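Local coordinates for protein salicylate 5-hydroxylase, large oxygenase component (Ralstonia sp., PDB 7C8Z) that hydroxylates salicylate at its 5-position to give gentisate, acting as the iron- and [2Fe-2S]-containing oxygenase component of a multicomponent NADH-dependent system, at residues S338-H343 with F354-F359; L217-G221 with T369-L373; W68-E74 with G183-S188. All coordinates share one frame; numbering follows the deposited sequence.

Overall arrangement
Interactions 1 and 2 lie in the catalytic domain and share one antiparallel sheet, in which strand 352-361 runs between 338-346 and 217-227; interaction 3 belongs to the other large sheet, in the Rieske part. Interactions 1 and 3 are buried strand pairings, each joined by backbone hydrogen bonds, whereas interaction 2 is partly buried and sets a helix on strand 217-227 through side chains alone. Chemistry follows place: an arginine over an indole near the iron in interaction 1, one lysine-threonine bond beside leucine packing in interaction 2, aromatic and aliphatic packing in interaction 3. Leu73 of interaction 3 touches residues of both other contacts, joining the two sheets.

Interaction 1 (S338-H343 with F354-F359); sequences SVSTRH and FVWTHF
Arg342 lies over the indole of Trp356 on one face of a beta hairpin, whose strands 338-346 and 352-361 run antiparallel in the large sheet of the catalytic domain, the helix-grip fold of ring-hydroxylating oxygenases. The two residues form a non-hydrogen-bonded pair. Beginning at the backbone, Arg342 CB lies 3.3 Å from Phe354 CZ. CG sits beside the backbone N (chi1 -48°), a torsion that directs the chain across Trp356, and Arg342 CG lies 4.0 Å from Trp356 CE3. From CG to NE the chain is extended. CD makes a CH-pi contact, 4.1 Å from the centroid of the six-membered ring of Trp356 and 18° off its normal. Further out, NE passes over the rim of the indole, and Arg342 CZ is 3.7 Å from Trp356 CH2. The guanidinium is tilted 38° to the indole, so it overlaps the rim at a slant instead of stacking flat. Gln333 OE1, on the next strand, accepts a hydrogen bond from NH2 and another from Ser340 OG, which ties both polar groups of this face to one amide. The Arg342 side chain comes within about 7 Å (nearest atoms) of the bound iron, and it also approaches the iron ligand Asp389. Further along the same face, Ser340 CB stands over the centre of the His358 imidazole, 4.0 Å from its centroid and almost on the ring normal, a second CH-pi contact. Phe359 and Val339 cross at about a right angle on the other face. Between Ser340/His358 and Arg342/Trp356, the backbones of Thr341 and Thr357 are joined by a pair of hydrogen bonds: Thr341 N to Thr357 O is 3.0 Å, and Thr357 N to Thr341 O is 2.9 Å.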
ATOM      1  N   SER A 338     -14.061 -14.927  29.903  1.00 50.00           N
ATOM      2  CA  SER A 338     -13.294 -15.019  28.671  1.00 51.48           C
ATOM      3  C   SER A 338     -11.826 -15.277  28.992  1.00 37.52           C
ATOM      4  O   SER A 338     -11.202 -14.541  29.771  1.00 35.48           O
ATOM      5  CB  SER A 338     -13.433 -13.737  27.851  1.00 42.24           C
ATOM      6  OG  SER A 338     -12.983 -13.938  26.522  1.00 54.45           O
ATOM      7  N   VAL A 339     -11.266 -16.297  28.351  1.00 35.25           N
ATOM      8  CA  VAL A 339      -9.890 -16.701  28.581  1.00 40.55           C
ATOM      9  C   VAL A 339      -9.216 -16.904  27.228  1.00 45.32           C
ATOM     10  O   VAL A 339      -9.737 -17.613  26.347  1.00 48.37           O
ATOM     11  CB  VAL A 339      -9.781 -17.953  29.478  1.00 45.95           C
ATOM     12  CG1 VAL A 339     -10.550 -19.123  28.910  1.00 37.71           C
ATOM     13  CG2 VAL A 339      -8.323 -18.315  29.715  1.00 59.68           C
ATOM     14  N   SER A 340      -8.072 -16.247  27.056  1.00 43.29           N
ATOM     15  CA  SER A 340      -7.419 -16.204  25.759  1.00 43.01           C
ATOM     16  C   SER A 340      -5.926 -16.017  25.958  1.00 42.09           C
ATOM     17  O   SER A 340      -5.466 -15.589  27.017  1.00 40.18           O
ATOM     18  CB  SER A 340      -7.978 -15.077  24.882  1.00 50.37           C
ATOM     19  OG  SER A 340      -7.490 -13.817  25.310  1.00 49.08           O
ATOM     20  N   THR A 341      -5.166 -16.372  24.931  1.00 35.38           N
ATOM     21  CA  THR A 341      -3.790 -15.913  24.829  1.00 38.79           C
ATOM     22  C   THR A 341      -3.713 -14.880  23.717  1.00 41.36           C
ATOM     23  O   THR A 341      -4.493 -14.912  22.765  1.00 42.09           O
ATOM     24  CB  THR A 341      -2.794 -17.057  24.579  1.00 34.39           C
ATOM     25  OG1 THR A 341      -3.119 -17.733  23.363  1.00 45.30           O
ATOM     26  CG2 THR A 341      -2.811 -18.056  25.730  1.00 40.61           C
ATOM     27  N   ARG A 342      -2.816 -13.917  23.890  1.00 39.01           N
ATOM     28  CA  ARG A 342      -2.629 -12.810  22.961  1.00 27.57           C
ATOM     29  C   ARG A 342      -1.155 -12.775  22.590  1.00 33.20           C
ATOM     30  O   ARG A 342      -0.303 -12.456  23.428  1.00 40.63           O
ATOM     31  CB  ARG A 342      -3.072 -11.493  23.581  1.00 30.09           C
ATOM     32  CG  ARG A 342      -4.426 -11.564  24.246  1.00 37.91           C
ATOM     33  CD  ARG A 342      -4.660 -10.331  25.081  1.00 39.58           C
ATOM     34  NE  ARG A 342      -5.968 -10.347  25.718  1.00 39.41           N
ATOM     35  CZ  ARG A 342      -6.465  -9.323  26.398  1.00 47.04           C
ATOM     36  NH1 ARG A 342      -5.753  -8.210  26.525  1.00 29.46           N
ATOM     37  NH2 ARG A 342      -7.671  -9.411  26.947  1.00 59.23           N
ATOM     38  N   HIS A 343      -0.864 -13.122  21.343  1.00 29.12           N
ATOM     39  CA  HIS A 343       0.487 -13.339  20.856  1.00 36.95           C
ATOM     40  C   HIS A 343       0.973 -12.086  20.139  1.00 40.80           C
ATOM     41  O   HIS A 343       0.292 -11.586  19.232  1.00 31.86           O
ATOM     42  CB  HIS A 343       0.495 -14.549  19.917  1.00 37.37           C
ATOM     43  CG  HIS A 343       1.858 -14.996  19.490  1.00 35.67           C
ATOM     44  ND1 HIS A 343       2.047 -16.007  18.573  1.00 38.03           N
ATOM     45  CD2 HIS A 343       3.095 -14.582  19.854  1.00 39.62           C
ATOM     46  CE1 HIS A 343       3.342 -16.193  18.385  1.00 37.86           C
ATOM     47  NE2 HIS A 343       3.999 -15.341  19.151  1.00 32.36           N
ATOM     48  N   PHE A 354      -0.988  -8.993  16.332  1.00 23.39           N
ATOM     49  CA  PHE A 354      -1.542  -9.370  17.626  1.00 26.63           C
ATOM     50  C   PHE A 354      -2.602 -10.425  17.359  1.00 37.90           C
ATOM     51  O   PHE A 354      -3.626 -10.134  16.727  1.00 29.94           O
ATOM     52  CB  PHE A 354      -2.135  -8.163  18.346  1.00 26.24           C
ATOM     53  CG  PHE A 354      -2.146  -8.284  19.845  1.00 32.32           C
ATOM     54  CD1 PHE A 354      -1.022  -8.718  20.533  1.00 27.24           C
ATOM     55  CD2 PHE A 354      -3.276  -7.936  20.566  1.00 24.10           C
ATOM     56  CE1 PHE A 354      -1.031  -8.819  21.914  1.00 27.75           C
ATOM     57  CE2 PHE A 354      -3.293  -8.034  21.943  1.00 40.53           C
ATOM     58  CZ  PHE A 354      -2.165  -8.471  22.621  1.00 33.70           C
ATOM     59  N   VAL A 355      -2.347 -11.643  17.823  1.00 37.51           N
ATOM     60  CA  VAL A 355      -3.203 -12.786  17.536  1.00 26.35           C
ATOM     61  C   VAL A 355      -3.858 -13.247  18.829  1.00 29.68           C
ATOM     62  O   VAL A 355      -3.173 -13.696  19.755  1.00 35.39           O
ATOM     63  CB  VAL A 355      -2.413 -13.928  16.886  1.00 25.25           C
ATOM     64  CG1 VAL A 355      -3.337 -15.102  16.592  1.00 23.83           C
ATOM     65  CG2 VAL A 355      -1.734 -13.427  15.622  1.00 28.37           C
ATOM     66  N   TRP A 356      -5.179 -13.141  18.888  1.00 34.20           N
ATOM     67  CA  TRP A 356      -5.961 -13.617  20.017  1.00 26.39           C
ATOM     68  C   TRP A 356      -6.409 -15.040  19.716  1.00 31.27           C
ATOM     69  O   TRP A 356      -7.099 -15.277  18.718  1.00 31.87           O
ATOM     70  CB  TRP A 356      -7.186 -12.734  20.258  1.00 33.95           C
ATOM     71  CG  TRP A 356      -6.940 -11.249  20.353  1.00 41.56           C
ATOM     72  CD1 TRP A 356      -6.352 -10.444  19.416  1.00 32.51           C
ATOM     73  CD2 TRP A 356      -7.323 -10.389  21.433  1.00 38.44           C
ATOM     74  NE1 TRP A 356      -6.332  -9.142  19.855  1.00 28.66           N
ATOM     75  CE2 TRP A 356      -6.920  -9.082  21.092  1.00 30.61           C
ATOM     76  CE3 TRP A 356      -7.959 -10.601  22.661  1.00 33.01           C
ATOM     77  CZ2 TRP A 356      -7.128  -7.993  21.936  1.00 26.95           C
ATOM     78  CZ3 TRP A 356      -8.168  -9.517  23.494  1.00 32.82           C
ATOM     79  CH2 TRP A 356      -7.753  -8.231  23.129  1.00 32.59           C
ATOM     80  N   THR A 357      -6.004 -15.981  20.563  1.00 38.31           N
ATOM     81  CA  THR A 357      -6.520 -17.347  20.557  1.00 30.11           C
ATOM     82  C   THR A 357      -7.462 -17.456  21.749  1.00 41.78           C
ATOM     83  O   THR A 357      -7.016 -17.508  22.902  1.00 42.18           O
ATOM     84  CB  THR A 357      -5.391 -18.369  20.649  1.00 27.86           C
ATOM     85  OG1 THR A 357      -4.338 -18.007  19.748  1.00 32.81           O
ATOM     86  CG2 THR A 357      -5.902 -19.759  20.301  1.00 27.23           C
ATOM     87  N   HIS A 358      -8.765 -17.443  21.473  1.00 26.53           N
ATOM     88  CA  HIS A 358      -9.776 -17.601  22.509  1.00 33.54           C
ATOM     89  C   HIS A 358     -10.076 -19.080  22.684  1.00 34.29           C
ATOM     90  O   HIS A 358     -10.350 -19.780  21.694  1.00 31.74           O
ATOM     91  CB  HIS A 358     -11.056 -16.852  22.142  1.00 36.63           C
ATOM     92  CG  HIS A 358     -10.930 -15.364  22.207  1.00 42.78           C
ATOM     93  ND1 HIS A 358     -11.534 -14.610  23.190  1.00 46.72           N
ATOM     94  CD2 HIS A 358     -10.277 -14.488  21.407  1.00 50.55           C
ATOM     95  CE1 HIS A 358     -11.256 -13.333  22.994  1.00 61.43           C
ATOM     96  NE2 HIS A 358     -10.494 -13.232  21.918  1.00 56.26           N
ATOM     97  N   PHE A 359     -10.064 -19.548  23.938  1.00 46.97           N
ATOM     98  CA  PHE A 359     -10.275 -20.969  24.182  1.00 50.52           C
ATOM     99  C   PHE A 359     -11.152 -21.178  25.407  1.00 50.03           C
ATOM    100  O   PHE A 359     -11.323 -20.285  26.238  1.00 46.08           O
ATOM    101  CB  PHE A 359      -8.946 -21.723  24.357  1.00 39.40           C
ATOM    102  CG  PHE A 359      -8.102 -21.221  25.500  1.00 47.59           C
ATOM    103  CD1 PHE A 359      -7.269 -20.123  25.339  1.00 50.62           C
ATOM    104  CD2 PHE A 359      -8.125 -21.860  26.731  1.00 44.43           C
ATOM    105  CE1 PHE A 359      -6.487 -19.668  26.381  1.00 41.77           C
ATOM    106  CE2 PHE A 359      -7.346 -21.409  27.779  1.00 38.21           C
ATOM    107  CZ  PHE A 359      -6.524 -20.315  27.601  1.00 47.37           C
TER

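Interaction 2 (L217-G221 with T369-L373); sequences LKILG and TQRRL
A classic beta bulge in strand 217-227, the outermost strand of its sheet within this chain, presents Leu220 to helix 366-375, where it packs on Thr369, Arg372 and Leu373. The bulge is defined by Leu220 and Gly221, which both face His358 on the neighbouring strand and hydrogen-bond with its backbone. Strand and helix segments run at 39° to each other, their axes 10.5 Å apart, a separation bridged by side chains alone. Leu220 supplies the apolar part with both methyls. Its side chain crosses that of Arg372 at about a right angle, Leu220 CD1 lying 3.9 Å from Arg372 CB, and Leu220 CD1 is 4.0 Å from Leu373 CD2. The other branch, Leu220 CD2, reaches Thr369 CG2 at 4.0 Å. Beside this patch Lys218 reaches across with its chain bent at chi3 (-76°), and Lys218 NZ donates a 3.0 Å hydrogen bond to Thr369 OG1. That hydroxyl also bonds to the carbonyl O of Asn365, one turn back in the chain, so it takes part in two hydrogen bonds, accepting from the lysine and donating to Asn365 O. Thr369 thus uses both branches, OG1 for Lys218 and CG2 for Leu220. The guanidinium of Arg372 takes no part here: it forms salt bridges with Asp364 and Glu313 and a hydrogen bond to Asn337 O. Leu220 makes backbone hydrogen bonds to another protein chain and Leu373 packs on an apolar side chain of another chain, which sets the contact at a subunit interface. Thr369, Arg372 and Leu373 form one i, i+3, i+4 helix face, and the whole is helix-on-sheet packing at a bulged strand.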
ATOM      1  N   LEU A 217      -7.995 -28.194  26.730  1.00 49.09           N
ATOM      2  CA  LEU A 217      -8.663 -27.008  26.218  1.00 44.91           C
ATOM      3  C   LEU A 217      -9.328 -27.306  24.879  1.00 45.42           C
ATOM      4  O   LEU A 217      -8.915 -28.211  24.149  1.00 47.65           O
ATOM      5  CB  LEU A 217      -7.670 -25.856  26.055  1.00 34.90           C
ATOM      6  CG  LEU A 217      -6.559 -25.788  27.104  1.00 45.51           C
ATOM      7  CD1 LEU A 217      -5.529 -24.734  26.736  1.00 46.45           C
ATOM      8  CD2 LEU A 217      -7.137 -25.511  28.482  1.00 53.61           C
ATOM      9  N   LYS A 218     -10.391 -26.557  24.586  1.00 45.00           N
ATOM     10  CA  LYS A 218     -11.056 -26.589  23.286  1.00 47.00           C
ATOM     11  C   LYS A 218     -10.934 -25.200  22.674  1.00 45.46           C
ATOM     12  O   LYS A 218     -11.321 -24.207  23.300  1.00 47.81           O
ATOM     13  CB  LYS A 218     -12.522 -27.019  23.404  1.00 42.63           C
ATOM     14  CG  LYS A 218     -13.327 -26.296  24.472  1.00 56.67           C
ATOM     15  CD  LYS A 218     -14.718 -26.900  24.622  1.00 61.91           C
ATOM     16  CE  LYS A 218     -15.630 -26.489  23.477  1.00 68.77           C
ATOM     17  NZ  LYS A 218     -17.059 -26.812  23.756  1.00 68.29           N
ATOM     18  N   ILE A 219     -10.390 -25.132  21.461  1.00 41.41           N
ATOM     19  CA  ILE A 219     -10.173 -23.854  20.787  1.00 44.78           C
ATOM     20  C   ILE A 219     -11.504 -23.271  20.332  1.00 48.46           C
ATOM     21  O   ILE A 219     -12.245 -23.898  19.564  1.00 43.64           O
ATOM     22  CB  ILE A 219      -9.209 -24.015  19.606  1.00 30.28           C
ATOM     23  CG1 ILE A 219      -7.920 -24.686  20.072  1.00 28.70           C
ATOM     24  CG2 ILE A 219      -8.907 -22.666  18.980  1.00 28.81           C
ATOM     25  CD1 ILE A 219      -7.216 -23.937  21.170  1.00 39.67           C
ATOM     26  N   LEU A 220     -11.796 -22.047  20.773  1.00 47.23           N
ATOM     27  CA  LEU A 220     -12.985 -21.354  20.301  1.00 41.30           C
ATOM     28  C   LEU A 220     -12.719 -20.584  19.013  1.00 43.85           C
ATOM     29  O   LEU A 220     -13.576 -20.565  18.121  1.00 38.02           O
ATOM     30  CB  LEU A 220     -13.513 -20.398  21.376  1.00 48.56           C
ATOM     31  CG  LEU A 220     -13.965 -21.012  22.705  1.00 42.16           C
ATOM     32  CD1 LEU A 220     -14.519 -19.943  23.634  1.00 30.71           C
ATOM     33  CD2 LEU A 220     -14.987 -22.117  22.482  1.00 38.73           C
ATOM     34  N   GLY A 221     -11.553 -19.966  18.877  1.00 49.93           N
ATOM     35  CA  GLY A 221     -11.243 -19.340  17.605  1.00 30.48           C
ATOM     36  C   GLY A 221     -10.132 -18.315  17.689  1.00 28.80           C
ATOM     37  O   GLY A 221      -9.499 -18.119  18.729  1.00 37.89           O
ATOM     38  N   THR A 369     -19.858 -22.694  26.944  1.00 59.17           N
ATOM     39  CA  THR A 369     -19.276 -22.304  25.668  1.00 54.33           C
ATOM     40  C   THR A 369     -19.945 -21.052  25.114  1.00 57.02           C
ATOM     41  O   THR A 369     -19.257 -20.094  24.716  1.00 48.30           O
ATOM     42  CB  THR A 369     -19.371 -23.449  24.656  1.00 49.22           C
ATOM     43  OG1 THR A 369     -18.606 -24.572  25.117  1.00 48.64           O
ATOM     44  CG2 THR A 369     -18.832 -22.986  23.302  1.00 43.25           C
ATOM     45  N   GLN A 370     -21.296 -21.019  25.104  1.00 50.76           N
ATOM     46  CA  GLN A 370     -21.908 -19.839  24.497  1.00 57.24           C
ATOM     47  C   GLN A 370     -21.617 -18.607  25.360  1.00 54.32           C
ATOM     48  O   GLN A 370     -21.482 -17.489  24.848  1.00 54.05           O
ATOM     49  CB  GLN A 370     -23.429 -19.977  24.339  1.00 66.74           C
ATOM     50  CG  GLN A 370     -23.741 -21.008  23.279  1.00 83.72           C
ATOM     51  CD  GLN A 370     -25.199 -21.447  23.127  1.00 97.62           C
ATOM     52  OE1 GLN A 370     -25.831 -22.110  24.022  1.00104.44           O
ATOM     53  NE2 GLN A 370     -25.550 -21.457  21.799  1.00 99.96           N
ATOM     54  N   ARG A 371     -21.545 -18.799  26.681  1.00 57.97           N
ATOM     55  CA  ARG A 371     -21.222 -17.705  27.594  1.00 54.29           C
ATOM     56  C   ARG A 371     -19.871 -17.088  27.261  1.00 54.95           C
ATOM     57  O   ARG A 371     -19.743 -15.860  27.153  1.00 62.01           O
ATOM     58  CB  ARG A 371     -21.229 -18.213  29.038  1.00 44.25           C
ATOM     59  CG  ARG A 371     -20.619 -17.246  30.050  1.00 49.01           C
ATOM     60  CD  ARG A 371     -21.365 -17.238  31.387  1.00 55.86           C
ATOM     61  NE  ARG A 371     -21.774 -18.583  31.781  1.00 57.91           N
ATOM     62  CZ  ARG A 371     -23.014 -18.927  32.104  1.00 55.78           C
ATOM     63  NH1 ARG A 371     -23.985 -18.025  32.090  1.00 48.46           N
ATOM     64  NH2 ARG A 371     -23.283 -20.181  32.434  1.00 65.78           N
ATOM     65  N   ARG A 372     -18.843 -17.926  27.117  1.00 49.36           N
ATOM     66  CA  ARG A 372     -17.536 -17.394  26.741  1.00 44.72           C
ATOM     67  C   ARG A 372     -17.615 -16.680  25.398  1.00 53.77           C
ATOM     68  O   ARG A 372     -17.051 -15.588  25.228  1.00 64.34           O
ATOM     69  CB  ARG A 372     -16.484 -18.505  26.696  1.00 46.22           C
ATOM     70  CG  ARG A 372     -16.427 -19.394  27.931  1.00 47.77           C
ATOM     71  CD  ARG A 372     -15.058 -20.049  28.072  1.00 41.75           C
ATOM     72  NE  ARG A 372     -15.059 -21.092  29.094  1.00 46.98           N
ATOM     73  CZ  ARG A 372     -14.863 -20.873  30.392  1.00 55.13           C
ATOM     74  NH1 ARG A 372     -14.649 -19.643  30.838  1.00 49.63           N
ATOM     75  NH2 ARG A 372     -14.883 -21.887  31.246  1.00 52.91           N
ATOM     76  N   LEU A 373     -18.335 -17.268  24.438  1.00 49.61           N
ATOM     77  CA  LEU A 373     -18.408 -16.670  23.108  1.00 42.60           C
ATOM     78  C   LEU A 373     -19.057 -15.293  23.155  1.00 41.66           C
ATOM     79  O   LEU A 373     -18.557 -14.338  22.554  1.00 41.01           O
ATOM     80  CB  LEU A 373     -19.168 -17.592  22.155  1.00 44.49           C
ATOM     81  CG  LEU A 373     -18.405 -18.831  21.685  1.00 41.10           C
ATOM     82  CD1 LEU A 373     -19.298 -19.672  20.795  1.00 41.30           C
ATOM     83  CD2 LEU A 373     -17.117 -18.446  20.967  1.00 30.45           C
TER

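Interaction 3 (W68-E74 with G183-S188); sequences WCYVGLE and GAVFAS
Tyr70 and Phe186 meet in a T-shaped stack: the edge of the tyrosine ring is turned to the face of the phenylalanine, with planes at 84° and centroids 5.7 Å apart. Tyr70 CG is anti to its own nitrogen (chi1 176°), which brings the ring's edge to the Phe186 face, while Tyr70 CA lies over that face, 4.1 Å from the Phe186 centroid, as a CH-pi contact. The hydroxyl of Tyr70 hydrogen-bonds to Thr341 and its ring meets His343 edge to face, both in the catalytic sheet. At the other end of the pairing, Ser188 CB sits off-centre over the six-membered ring of Trp68, 4.3 Å from its centroid, and the indole NE1 bonds to Glu194 O. On the face carrying Val185 and Ala187, Val71 divides its branches: the Val71 and Val185 side chains cross at a slant, Val71 CG2 lying 3.6 Å from Val185 CG1, and Val71 CG1 touches Ala187 CB at 3.7 Å. Glu74 crosses Val185 at about a right angle with only its aliphatic part, Glu74 CG to Val185 CG2 at 3.6 Å, while its carboxylate forms a salt bridge with Arg97. Strands 69-73 and 184-188, antiparallel neighbours in the Rieske-domain sheet, change register here through a classic beta bulge. Val185 O accepts from both Val71 N (2.9 Å) and Gly72 N (3.0 Å), and Gly72 adopts a phi of 159°, at which a side chain would collide with the preceding carbonyl. With no charged pair across the segments, cohesion rests on backbone hydrogen bonds and apolar and aromatic packing, while the polar tips of Tyr70, Trp68 and Glu74 bond to other parts of the chain.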
ATOM      1  N   TRP A  68      11.855 -17.829  26.614  1.00 53.04           N
ATOM      2  CA  TRP A  68      10.829 -18.676  26.031  1.00 54.07           C
ATOM      3  C   TRP A  68       9.784 -17.773  25.401  1.00 51.50           C
ATOM      4  O   TRP A  68       9.294 -16.841  26.046  1.00 73.93           O
ATOM      5  CB  TRP A  68      10.176 -19.573  27.081  1.00 44.35           C
ATOM      6  CG  TRP A  68      11.084 -20.574  27.708  1.00 42.85           C
ATOM      7  CD1 TRP A  68      11.705 -20.465  28.913  1.00 54.17           C
ATOM      8  CD2 TRP A  68      11.454 -21.853  27.178  1.00 42.81           C
ATOM      9  NE1 TRP A  68      12.449 -21.592  29.164  1.00 59.19           N
ATOM     10  CE2 TRP A  68      12.309 -22.460  28.114  1.00 39.06           C
ATOM     11  CE3 TRP A  68      11.146 -22.540  26.000  1.00 50.65           C
ATOM     12  CZ2 TRP A  68      12.861 -23.721  27.913  1.00 40.77           C
ATOM     13  CZ3 TRP A  68      11.693 -23.792  25.801  1.00 42.34           C
ATOM     14  CH2 TRP A  68      12.544 -24.370  26.752  1.00 52.98           C
ATOM     15  N   CYS A  69       9.441 -18.047  24.152  1.00 39.28           N
ATOM     16  CA  CYS A  69       8.437 -17.272  23.447  1.00 35.63           C
ATOM     17  C   CYS A  69       7.278 -18.187  23.085  1.00 38.78           C
ATOM     18  O   CYS A  69       7.474 -19.370  22.784  1.00 39.39           O
ATOM     19  CB  CYS A  69       9.014 -16.617  22.193  1.00 41.74           C
ATOM     20  SG  CYS A  69      10.291 -15.387  22.548  1.00 44.50           S
ATOM     21  N   TYR A  70       6.074 -17.636  23.144  1.00 36.34           N
ATOM     22  CA  TYR A  70       4.860 -18.417  22.954  1.00 29.69           C
ATOM     23  C   TYR A  70       4.752 -18.894  21.510  1.00 45.11           C
ATOM     24  O   TYR A  70       5.021 -18.141  20.568  1.00 44.44           O
ATOM     25  CB  TYR A  70       3.646 -17.563  23.327  1.00 26.75           C
ATOM     26  CG  TYR A  70       2.297 -18.195  23.088  1.00 41.84           C
ATOM     27  CD1 TYR A  70       1.719 -19.023  24.040  1.00 43.40           C
ATOM     28  CD2 TYR A  70       1.582 -17.937  21.923  1.00 47.55           C
ATOM     29  CE1 TYR A  70       0.480 -19.589  23.831  1.00 51.19           C
ATOM     30  CE2 TYR A  70       0.343 -18.505  21.706  1.00 39.13           C
ATOM     31  CZ  TYR A  70      -0.204 -19.328  22.667  1.00 42.08           C
ATOM     32  OH  TYR A  70      -1.438 -19.901  22.474  1.00 44.59           O
ATOM     33  N   VAL A  71       4.389 -20.163  21.336  1.00 42.42           N
ATOM     34  CA  VAL A  71       4.122 -20.697  20.008  1.00 34.31           C
ATOM     35  C   VAL A  71       2.742 -21.330  19.877  1.00 36.13           C
ATOM     36  O   VAL A  71       2.282 -21.531  18.740  1.00 37.18           O
ATOM     37  CB  VAL A  71       5.209 -21.701  19.566  1.00 43.03           C
ATOM     38  CG1 VAL A  71       6.570 -21.021  19.495  1.00 45.45           C
ATOM     39  CG2 VAL A  71       5.249 -22.900  20.487  1.00 44.47           C
ATOM     40  N   GLY A  72       2.039 -21.650  20.960  1.00 40.14           N
ATOM     41  CA  GLY A  72       0.640 -21.997  20.758  1.00 36.30           C
ATOM     42  C   GLY A  72       0.061 -22.814  21.902  1.00 40.70           C
ATOM     43  O   GLY A  72       0.531 -22.752  23.031  1.00 49.23           O
ATOM     44  N   LEU A  73      -1.004 -23.540  21.570  1.00 36.28           N
ATOM     45  CA  LEU A  73      -1.683 -24.434  22.493  1.00 43.58           C
ATOM     46  C   LEU A  73      -1.621 -25.864  21.975  1.00 50.63           C
ATOM     47  O   LEU A  73      -1.656 -26.102  20.762  1.00 47.43           O
ATOM     48  CB  LEU A  73      -3.144 -24.022  22.680  1.00 40.09           C
ATOM     49  CG  LEU A  73      -3.350 -22.613  23.233  1.00 35.46           C
ATOM     50  CD1 LEU A  73      -4.813 -22.392  23.589  1.00 30.11           C
ATOM     51  CD2 LEU A  73      -2.454 -22.408  24.439  1.00 37.41           C
ATOM     52  N   GLU A  74      -1.559 -26.822  22.906  1.00 43.16           N
ATOM     53  CA  GLU A  74      -1.525 -28.226  22.509  1.00 39.40           C
ATOM     54  C   GLU A  74      -2.786 -28.622  21.752  1.00 38.87           C
ATOM     55  O   GLU A  74      -2.724 -29.439  20.826  1.00 49.44           O
ATOM     56  CB  GLU A  74      -1.339 -29.121  23.733  1.00 39.60           C
ATOM     57  CG  GLU A  74      -0.028 -28.902  24.456  1.00 57.91           C
ATOM     58  CD  GLU A  74       0.455 -30.144  25.187  1.00 76.10           C
ATOM     59  OE1 GLU A  74       0.255 -31.261  24.664  1.00 65.14           O
ATOM     60  OE2 GLU A  74       1.039 -29.998  26.285  1.00 84.18           O
ATOM     61  N   GLY A 183      -1.081 -27.204  28.827  1.00 47.85           N
ATOM     62  CA  GLY A 183      -1.718 -27.017  27.544  1.00 55.11           C
ATOM     63  C   GLY A 183      -1.120 -25.914  26.702  1.00 50.90           C
ATOM     64  O   GLY A 183      -1.451 -25.814  25.515  1.00 57.35           O
ATOM     65  N   ALA A 184      -0.264 -25.078  27.280  1.00 49.81           N
ATOM     66  CA  ALA A 184       0.399 -24.019  26.538  1.00 45.83           C
ATOM     67  C   ALA A 184       1.787 -24.486  26.117  1.00 48.26           C
ATOM     68  O   ALA A 184       2.432 -25.279  26.808  1.00 50.74           O
ATOM     69  CB  ALA A 184       0.499 -22.743  27.376  1.00 45.05           C
ATOM     70  N   VAL A 185       2.250 -23.971  24.980  1.00 52.08           N
ATOM     71  CA  VAL A 185       3.499 -24.404  24.366  1.00 49.06           C
ATOM     72  C   VAL A 185       4.327 -23.167  24.055  1.00 37.10           C
ATOM     73  O   VAL A 185       3.890 -22.300  23.281  1.00 33.73           O
ATOM     74  CB  VAL A 185       3.261 -25.226  23.087  1.00 39.92           C
ATOM     75  CG1 VAL A 185       4.567 -25.791  22.570  1.00 33.50           C
ATOM     76  CG2 VAL A 185       2.266 -26.348  23.348  1.00 45.48           C
ATOM     77  N   PHE A 186       5.509 -23.089  24.663  1.00 38.17           N
ATOM     78  CA  PHE A 186       6.536 -22.099  24.396  1.00 41.71           C
ATOM     79  C   PHE A 186       7.719 -22.783  23.726  1.00 39.38           C
ATOM     80  O   PHE A 186       7.883 -24.003  23.803  1.00 42.62           O
ATOM     81  CB  PHE A 186       7.008 -21.421  25.692  1.00 36.25           C
ATOM     82  CG  PHE A 186       5.991 -20.505  26.306  1.00 41.39           C
ATOM     83  CD1 PHE A 186       4.809 -21.006  26.822  1.00 34.18           C
ATOM     84  CD2 PHE A 186       6.221 -19.141  26.370  1.00 36.94           C
ATOM     85  CE1 PHE A 186       3.874 -20.167  27.378  1.00 36.76           C
ATOM     86  CE2 PHE A 186       5.290 -18.298  26.929  1.00 33.90           C
ATOM     87  CZ  PHE A 186       4.114 -18.810  27.433  1.00 33.74           C
ATOM     88  N   ALA A 187       8.574 -21.977  23.108  1.00 41.37           N
ATOM     89  CA  ALA A 187       9.757 -22.503  22.448  1.00 45.76           C
ATOM     90  C   ALA A 187      10.872 -21.478  22.562  1.00 44.49           C
ATOM     91  O   ALA A 187      10.654 -20.331  22.964  1.00 50.22           O
ATOM     92  CB  ALA A 187       9.476 -22.853  20.981  1.00 47.90           C
ATOM     93  N   SER A 188      12.078 -21.904  22.200  1.00 35.53           N
ATOM     94  CA  SER A 188      13.223 -21.013  22.285  1.00 38.96           C
ATOM     95  C   SER A 188      14.312 -21.479  21.333  1.00 48.49           C
ATOM     96  O   SER A 188      14.610 -22.675  21.257  1.00 50.47           O
ATOM     97  CB  SER A 188      13.763 -20.962  23.720  1.00 46.35           C
ATOM     98  OG  SER A 188      14.971 -20.226  23.798  1.00 45.76           O
TER